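Local coordinates for UDP-glucose:anthocyanidin 3-O-glucosyltransferase (Clitoria ternatea, PDB 3WC4), which belongs to the plant glycosyltransferases of the GT-B fold, built from two Rossmann-like domains that face each other, at residues 38-43 with 60-65. Residues are numbered along the deposited sequence; the frame is centred on the assembly and turned at random.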
loop_
_atom_site.group_PDB
_atom_site.type_symbol
_atom_site.label_atom_id
_atom_site.label_comp_id
_atom_site.label_asym_id
_atom_site.label_seq_id
_atom_site.Cartn_x
_atom_site.Cartn_y
_atom_site.Cartn_z
ATOM N N SER A 38 9.820 -2.705 -20.131
ATOM C CA SER A 38 8.514 -2.781 -20.820
ATOM C C SER A 38 7.407 -2.978 -19.794
ATOM O O SER A 38 7.371 -4.024 -19.124
ATOM C CB SER A 38 8.503 -3.928 -21.831
ATOM O OG SER A 38 9.484 -3.698 -22.881
ATOM N N PHE A 39 6.532 -1.990 -19.663
ATOM C CA PHE A 39 5.544 -1.983 -18.559
ATOM C C PHE A 39 4.242 -2.468 -19.180
ATOM O O PHE A 39 3.732 -1.825 -20.066
ATOM C CB PHE A 39 5.362 -0.538 -18.053
ATOM C CG PHE A 39 4.736 -0.424 -16.683
ATOM C CD1 PHE A 39 5.550 -0.384 -15.525
ATOM C CD2 PHE A 39 3.355 -0.355 -16.534
ATOM C CE1 PHE A 39 4.984 -0.246 -14.257
ATOM C CE2 PHE A 39 2.785 -0.232 -15.272
ATOM C CZ PHE A 39 3.594 -0.086 -14.147
ATOM N N ILE A 40 3.735 -3.593 -18.696
ATOM C CA ILE A 40 2.644 -4.315 -19.355
ATOM C C ILE A 40 1.418 -4.225 -18.434
ATOM O O ILE A 40 1.362 -4.892 -17.415
ATOM C CB ILE A 40 3.054 -5.805 -19.594
ATOM C CG1 ILE A 40 4.269 -5.861 -20.524
ATOM C CG2 ILE A 40 1.887 -6.598 -20.179
ATOM C CD1 ILE A 40 4.978 -7.222 -20.565
ATOM N N GLY A 41 0.453 -3.367 -18.795
ATOM C CA GLY A 41 -0.780 -3.257 -18.020
ATOM C C GLY A 41 -2.023 -3.549 -18.855
ATOM O O GLY A 41 -1.943 -3.987 -20.003
ATOM N N THR A 42 -3.193 -3.309 -18.269
ATOM C CA THR A 42 -4.460 -3.410 -19.008
ATOM C C THR A 42 -4.770 -2.025 -19.569
ATOM O O THR A 42 -4.111 -1.054 -19.222
ATOM C CB THR A 42 -5.595 -3.767 -18.039
ATOM O OG1 THR A 42 -5.623 -2.794 -16.959
ATOM C CG2 THR A 42 -5.337 -5.181 -17.478
ATOM N N HIS A 43 -5.793 -1.910 -20.395
ATOM C CA HIS A 43 -6.178 -0.584 -20.878
ATOM C C HIS A 43 -6.518 0.369 -19.727
ATOM O O HIS A 43 -6.070 1.519 -19.723
ATOM C CB HIS A 43 -7.317 -0.695 -21.885
ATOM C CG HIS A 43 -7.790 0.645 -22.405
ATOM N ND1 HIS A 43 -7.312 1.175 -23.539
ATOM C CD2 HIS A 43 -8.644 1.600 -21.847
ATOM C CE1 HIS A 43 -7.884 2.377 -23.755
ATOM N NE2 HIS A 43 -8.701 2.642 -22.713
ATOM N N ARG A 60 8.591 1.663 -22.139
ATOM C CA ARG A 60 7.532 1.559 -23.126
ATOM C C ARG A 60 6.351 0.868 -22.459
ATOM O O ARG A 60 6.545 -0.055 -21.686
ATOM C CB ARG A 60 7.999 0.753 -24.337
ATOM C CG ARG A 60 9.086 1.506 -25.136
ATOM C CD ARG A 60 9.823 0.561 -26.075
ATOM N NE ARG A 60 11.018 1.219 -26.668
ATOM C CZ ARG A 60 12.243 1.158 -26.143
ATOM N NH1 ARG A 60 12.474 0.416 -25.064
ATOM N NH2 ARG A 60 13.265 1.798 -26.738
ATOM N N VAL A 61 5.137 1.227 -22.880
ATOM C CA VAL A 61 3.936 0.729 -22.227
ATOM C C VAL A 61 3.195 -0.198 -23.206
ATOM O O VAL A 61 3.007 0.152 -24.394
ATOM C CB VAL A 61 3.030 1.922 -21.862
ATOM C CG1 VAL A 61 1.718 1.407 -21.250
ATOM C CG2 VAL A 61 3.757 2.793 -20.852
ATOM N N PHE A 62 2.787 -1.364 -22.708
ATOM C CA PHE A 62 2.033 -2.326 -23.532
ATOM C C PHE A 62 0.742 -2.713 -22.846
ATOM O O PHE A 62 0.615 -2.570 -21.628
ATOM C CB PHE A 62 2.869 -3.556 -23.831
ATOM C CG PHE A 62 4.165 -3.221 -24.529
ATOM C CD1 PHE A 62 4.184 -2.974 -25.889
ATOM C CD2 PHE A 62 5.328 -3.004 -23.793
ATOM C CE1 PHE A 62 5.344 -2.570 -26.526
ATOM C CE2 PHE A 62 6.500 -2.607 -24.419
ATOM C CZ PHE A 62 6.504 -2.388 -25.783
ATOM N N THR A 63 -0.242 -3.115 -23.653
ATOM C CA THR A 63 -1.576 -3.437 -23.153
ATOM C C THR A 63 -1.979 -4.922 -23.342
ATOM O O THR A 63 -1.902 -5.452 -24.452
ATOM C CB THR A 63 -2.649 -2.535 -23.812
ATOM O OG1 THR A 63 -2.264 -1.173 -23.655
ATOM C CG2 THR A 63 -4.023 -2.732 -23.165
ATOM N N ILE A 64 -2.435 -5.552 -22.255
ATOM C CA ILE A 64 -2.991 -6.898 -22.276
ATOM C C ILE A 64 -4.433 -6.868 -21.756
ATOM O O ILE A 64 -4.954 -5.803 -21.333
ATOM C CB ILE A 64 -2.110 -7.875 -21.464
ATOM C CG1 ILE A 64 -2.065 -7.478 -19.972
ATOM C CG2 ILE A 64 -0.702 -7.993 -22.110
ATOM C CD1 ILE A 64 -1.301 -8.476 -19.080
ATOM N N SER A 65 -5.137 -7.973 -21.946
ATOM C CA SER A 65 -6.536 -8.054 -21.534
ATOM C C SER A 65 -6.782 -7.852 -20.015
ATOM O O SER A 65 -6.009 -8.338 -19.189
ATOM C CB SER A 65 -7.118 -9.404 -21.987
ATOM O OG SER A 65 -8.486 -9.502 -21.609
HETATM O O HOH W 1 10.800 -1.234 -23.421
HETATM O O HOH W 2 -7.132 -4.096 -21.278
#
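Phe39 and Gly41 meet Arg60, Phe62 and Ile64 through alternating backbone hydrogen bonds, a worked example of the beta-alpha-beta crossover: strand 36-42, helix 43-50 and strand 59-64, the last being the outermost strand on one side of the parallel sheet in the N-terminal Rossmann-like domain. Phe39 N donates to Arg60 O almost straight (172°), and Phe39 O accepts from Phe62 N at 2.8 Å. Gly41 repeats the pattern, its N bonding to Phe62 O and its O receiving Ile64 N. The carbonyls also collect CA-H...O contacts, the shortest from Thr63 CA to Gly41 O at 3.2 Å.

Apolar packing gathers on the face lined by Ser38, Ile40 and Phe62; helix 89-104 covers this side, with Ala100 against Ser38, Leu99 against Phe62 and Leu93 against Ile64. With CG held beside its own backbone N (chi1 -58°), the Phe62 ring extends back along the strand and presents its CE2 edge to Ser38 CB, 3.5 Å away. Further along, the Ile40 and Ile64 side chains cross at about a right angle, their CG2 methyls 3.5 Å apart. On the other face Phe39 and Val61 pack against helix 43-50, Phe39 meeting Phe50 edge-to-face.

Polar links through water close both ends. Ser38 OG, also hydrogen-bonded to His6, shares one water with Arg60 NH1, which reaches it in the guanidinium plane. A second water accepts from His43 N at 2.7 Å and donates to Ile64 O.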